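Local coordinates for trehalose-6-phosphate phosphatase (Candida albicans, PDB 5DXF), which belongs to glycosyltransferase family 20, whose members share the GT-B fold of two Rossmann-like domains, at residues G330-L340 with W363-S374. Sequence-based numbering, arbitrary orientation.
Sequences GKKLIVGRDRL and WRETVVLIQVSS
The Trp363 ring takes Lys332 CG at its edge, near the ring plane and 3.5 Å from CZ3; Phe356 meets the ring with planes about 40° apart, and NE1 bonds to Asn486. From CG the lysine chain, bent at chi2 (-70°), leads away, which suits an exposed residue. At the other end of the strands the carboxylate of Asp338 and the amide of Gln371 lie nearly coplanar, 15° apart, although their side chains cross at about a right angle. Gln371 NE2, in its amide plane, donates to the anti lone pair of Asp338 OD2 at 3.1 Å. Lys349 ties both groups together, by a salt bridge to Asp338 OD2 and a hydrogen bond to Gln371 OE1, and so fixes the amide's rotation. OE1 lies 3.8 Å from Gly336 O, and glycine has no side chain on this face to meet the amide. Beta-branched Ile334, Val367 and Val368 suit extended strands: Ile334 CD1 packs on Val367 CG1 at 3.8 Å, and on the opposite face apolar Leu333 fills in against Val368. Strands 332-339 and 367-374 run parallel in regular register, with bonds such as Ile334 N to Val368 O (2.9 Å). Helix 346-359 joins them as a beta-alpha-beta crossover and covers Val367 and Leu369 with Phe353, while strand 406-409 extends the sheet beyond 367-374 and Leu333 and Val335 make backbone hydrogen bonds with Asp426 and Leu427.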
loop_
_atom_site.group_PDB
_atom_site.type_symbol
_atom_site.label_atom_id
_atom_site.label_comp_id
_atom_site.label_asym_id
_atom_site.label_seq_id
_atom_site.Cartn_x
_atom_site.Cartn_y
_atom_site.Cartn_z
ATOM N N GLY A 330 -6.046 32.879 2.461
ATOM C CA GLY A 330 -7.221 33.088 3.286
ATOM C C GLY A 330 -8.121 31.870 3.392
ATOM O O GLY A 330 -9.247 31.970 3.882
ATOM N N LYS A 331 -7.629 30.719 2.940
ATOM C CA LYS A 331 -8.413 29.485 2.975
ATOM C C LYS A 331 -7.657 28.334 3.635
ATOM O O LYS A 331 -6.427 28.293 3.618
ATOM C CB LYS A 331 -8.837 29.085 1.558
ATOM C CG LYS A 331 -9.819 30.051 0.922
ATOM C CD LYS A 331 -10.178 29.648 -0.496
ATOM C CE LYS A 331 -11.244 30.571 -1.058
ATOM N NZ LYS A 331 -12.457 30.577 -0.196
ATOM N N LYS A 332 -8.409 27.404 4.220
ATOM C CA LYS A 332 -7.832 26.226 4.862
ATOM C C LYS A 332 -7.902 25.023 3.924
ATOM O O LYS A 332 -8.950 24.744 3.340
ATOM C CB LYS A 332 -8.556 25.918 6.175
ATOM C CG LYS A 332 -8.515 27.041 7.208
ATOM C CD LYS A 332 -7.121 27.224 7.796
ATOM C CE LYS A 332 -7.115 28.262 8.915
ATOM N NZ LYS A 332 -5.754 28.472 9.493
ATOM N N LEU A 333 -6.788 24.309 3.792
ATOM C CA LEU A 333 -6.682 23.244 2.797
ATOM C C LEU A 333 -6.637 21.838 3.395
ATOM O O LEU A 333 -5.762 21.520 4.202
ATOM C CB LEU A 333 -5.440 23.466 1.929
ATOM C CG LEU A 333 -5.643 24.127 0.561
ATOM C CD1 LEU A 333 -6.840 25.073 0.562
ATOM C CD2 LEU A 333 -4.376 24.846 0.116
ATOM N N ILE A 334 -7.587 21.004 2.983
ATOM C CA ILE A 334 -7.565 19.584 3.313
ATOM C C ILE A 334 -7.083 18.822 2.084
ATOM O O ILE A 334 -7.677 18.933 1.009
ATOM C CB ILE A 334 -8.953 19.067 3.752
ATOM C CG1 ILE A 334 -9.616 20.064 4.704
ATOM C CG2 ILE A 334 -8.836 17.695 4.400
ATOM C CD1 ILE A 334 -10.914 19.567 5.309
ATOM N N VAL A 335 -6.000 18.064 2.239
ATOM C CA VAL A 335 -5.385 17.372 1.109
ATOM C C VAL A 335 -5.244 15.874 1.355
ATOM O O VAL A 335 -4.725 15.449 2.392
ATOM C CB VAL A 335 -3.994 17.956 0.791
ATOM C CG1 VAL A 335 -3.340 17.191 -0.355
ATOM C CG2 VAL A 335 -4.108 19.431 0.455
ATOM N N GLY A 336 -5.708 15.080 0.394
ATOM C CA GLY A 336 -5.581 13.637 0.465
ATOM C C GLY A 336 -5.359 13.021 -0.903
ATOM O O GLY A 336 -5.762 13.586 -1.921
ATOM N N ARG A 337 -4.697 11.867 -0.927
ATOM C CA ARG A 337 -4.544 11.096 -2.156
ATOM C C ARG A 337 -4.883 9.633 -1.910
ATOM O O ARG A 337 -4.197 8.946 -1.150
ATOM C CB ARG A 337 -3.126 11.204 -2.720
ATOM C CG ARG A 337 -2.977 10.507 -4.070
ATOM C CD ARG A 337 -1.586 10.656 -4.672
ATOM N NE ARG A 337 -0.580 9.863 -3.967
ATOM C CZ ARG A 337 0.664 9.677 -4.400
ATOM N NH1 ARG A 337 1.061 10.222 -5.541
ATOM N NH2 ARG A 337 1.511 8.942 -3.693
ATOM N N ASP A 338 -5.939 9.160 -2.558
ATOM C CA ASP A 338 -6.367 7.779 -2.396
ATOM C C ASP A 338 -6.826 7.202 -3.724
ATOM O O ASP A 338 -7.273 7.934 -4.602
ATOM C CB ASP A 338 -7.496 7.681 -1.364
ATOM C CG ASP A 338 -7.109 8.253 -0.016
ATOM O OD1 ASP A 338 -6.506 7.515 0.790
ATOM O OD2 ASP A 338 -7.408 9.438 0.237
ATOM N N ARG A 339 -6.708 5.887 -3.871
ATOM C CA ARG A 339 -7.304 5.202 -5.008
ATOM C C ARG A 339 -8.822 5.227 -4.864
ATOM O O ARG A 339 -9.343 5.157 -3.750
ATOM C CB ARG A 339 -6.800 3.762 -5.108
ATOM C CG ARG A 339 -5.383 3.633 -5.644
ATOM C CD ARG A 339 -4.917 2.187 -5.622
ATOM N NE ARG A 339 -3.750 1.972 -6.474
ATOM C CZ ARG A 339 -3.204 0.783 -6.706
ATOM N NH1 ARG A 339 -3.714 -0.305 -6.146
ATOM N NH2 ARG A 339 -2.145 0.681 -7.497
ATOM N N LEU A 340 -9.542 5.295 -5.970
ATOM C CA LEU A 340 -10.981 5.369 -5.861
ATOM C C LEU A 340 -11.469 3.950 -5.717
ATOM O O LEU A 340 -11.496 3.194 -6.668
ATOM C CB LEU A 340 -11.574 6.000 -7.106
ATOM C CG LEU A 340 -11.879 7.487 -7.032
ATOM C CD1 LEU A 340 -12.723 7.938 -8.214
ATOM C CD2 LEU A 340 -12.567 7.800 -5.724
ATOM N N TRP A 363 -16.955 27.874 8.736
ATOM C CA TRP A 363 -15.944 27.301 7.856
ATOM C C TRP A 363 -16.385 27.255 6.395
ATOM O O TRP A 363 -15.605 26.889 5.518
ATOM C CB TRP A 363 -15.567 25.900 8.334
ATOM C CG TRP A 363 -14.803 25.905 9.621
ATOM C CD1 TRP A 363 -15.277 25.575 10.856
ATOM C CD2 TRP A 363 -13.430 26.271 9.801
ATOM N NE1 TRP A 363 -14.281 25.706 11.794
ATOM C CE2 TRP A 363 -13.139 26.133 11.172
ATOM C CE3 TRP A 363 -12.419 26.702 8.938
ATOM C CZ2 TRP A 363 -11.878 26.407 11.698
ATOM C CZ3 TRP A 363 -11.170 26.972 9.461
ATOM C CH2 TRP A 363 -10.909 26.825 10.828
ATOM N N ARG A 364 -17.635 27.623 6.137
ATOM C CA ARG A 364 -18.094 27.790 4.765
ATOM C C ARG A 364 -17.305 28.934 4.132
ATOM O O ARG A 364 -16.860 29.842 4.836
ATOM C CB ARG A 364 -19.600 28.056 4.721
ATOM C CG ARG A 364 -20.427 26.927 5.321
ATOM C CD ARG A 364 -21.895 27.293 5.469
ATOM N NE ARG A 364 -22.600 26.312 6.291
ATOM C CZ ARG A 364 -23.866 26.428 6.681
ATOM N NH1 ARG A 364 -24.580 27.487 6.327
ATOM N NH2 ARG A 364 -24.417 25.482 7.430
ATOM N N GLU A 365 -17.115 28.856 2.814
ATOM C CA GLU A 365 -16.317 29.808 2.029
ATOM C C GLU A 365 -14.809 29.728 2.290
ATOM O O GLU A 365 -14.020 30.253 1.506
ATOM C CB GLU A 365 -16.780 31.251 2.268
ATOM C CG GLU A 365 -18.189 31.561 1.808
ATOM C CD GLU A 365 -18.577 33.000 2.090
ATOM O OE1 GLU A 365 -18.553 33.402 3.273
ATOM O OE2 GLU A 365 -18.896 33.732 1.130
ATOM N N THR A 366 -14.405 29.076 3.375
ATOM C CA THR A 366 -13.003 29.112 3.785
ATOM C C THR A 366 -12.287 27.760 3.763
ATOM O O THR A 366 -11.064 27.710 3.878
ATOM C CB THR A 366 -12.860 29.701 5.202
ATOM O OG1 THR A 366 -13.832 29.105 6.070
ATOM C CG2 THR A 366 -13.073 31.206 5.175
ATOM N N VAL A 367 -13.032 26.670 3.621
ATOM C CA VAL A 367 -12.403 25.351 3.602
ATOM C C VAL A 367 -12.480 24.701 2.229
ATOM O O VAL A 367 -13.559 24.560 1.655
ATOM C CB VAL A 367 -13.037 24.402 4.631
ATOM C CG1 VAL A 367 -12.286 23.080 4.660
ATOM C CG2 VAL A 367 -13.026 25.036 5.999
ATOM N N VAL A 368 -11.323 24.305 1.711
ATOM C CA VAL A 368 -11.255 23.624 0.425
ATOM C C VAL A 368 -10.681 22.221 0.584
ATOM O O VAL A 368 -9.592 22.044 1.129
ATOM C CB VAL A 368 -10.404 24.409 -0.587
ATOM C CG1 VAL A 368 -10.222 23.602 -1.864
ATOM C CG2 VAL A 368 -11.046 25.757 -0.885
ATOM N N LEU A 369 -11.428 21.226 0.113
ATOM C CA LEU A 369 -10.972 19.840 0.140
ATOM C C LEU A 369 -10.369 19.464 -1.210
ATOM O O LEU A 369 -11.058 19.485 -2.230
ATOM C CB LEU A 369 -12.128 18.895 0.496
ATOM C CG LEU A 369 -11.834 17.402 0.690
ATOM C CD1 LEU A 369 -12.747 16.807 1.750
ATOM C CD2 LEU A 369 -11.995 16.637 -0.614
ATOM N N ILE A 370 -9.083 19.128 -1.215
ATOM C CA ILE A 370 -8.414 18.697 -2.438
ATOM C C ILE A 370 -8.185 17.192 -2.419
ATOM O O ILE A 370 -7.444 16.676 -1.581
ATOM C CB ILE A 370 -7.066 19.419 -2.636
ATOM C CG1 ILE A 370 -7.296 20.919 -2.822
ATOM C CG2 ILE A 370 -6.319 18.839 -3.832
ATOM C CD1 ILE A 370 -6.047 21.752 -2.688
ATOM N N GLN A 371 -8.837 16.492 -3.344
ATOM C CA GLN A 371 -8.693 15.046 -3.461
ATOM C C GLN A 371 -8.107 14.665 -4.816
ATOM O O GLN A 371 -8.689 14.966 -5.859
ATOM C CB GLN A 371 -10.044 14.349 -3.260
ATOM C CG GLN A 371 -9.955 12.830 -3.198
ATOM C CD GLN A 371 -9.255 12.340 -1.947
ATOM O OE1 GLN A 371 -9.337 12.966 -0.891
ATOM N NE2 GLN A 371 -8.556 11.217 -2.061
ATOM N N VAL A 372 -6.945 14.020 -4.794
ATOM C CA VAL A 372 -6.371 13.445 -6.003
ATOM C C VAL A 372 -6.535 11.929 -5.942
ATOM O O VAL A 372 -6.107 11.285 -4.984
ATOM C CB VAL A 372 -4.886 13.825 -6.177
ATOM C CG1 VAL A 372 -4.192 13.883 -4.827
ATOM C CG2 VAL A 372 -4.185 12.839 -7.103
ATOM N N SER A 373 -7.173 11.366 -6.963
ATOM C CA SER A 373 -7.542 9.958 -6.940
ATOM C C SER A 373 -6.878 9.144 -8.043
ATOM O O SER A 373 -6.528 9.668 -9.100
ATOM C CB SER A 373 -9.062 9.811 -7.031
ATOM O OG SER A 373 -9.589 10.633 -8.056
ATOM N N SER A 374 -6.713 7.853 -7.776
ATOM C CA SER A 374 -6.149 6.917 -8.737
ATOM C C SER A 374 -7.242 5.950 -9.185
ATOM O O SER A 374 -8.125 5.610 -8.399
ATOM C CB SER A 374 -4.969 6.166 -8.120
ATOM O OG SER A 374 -4.126 7.052 -7.400
#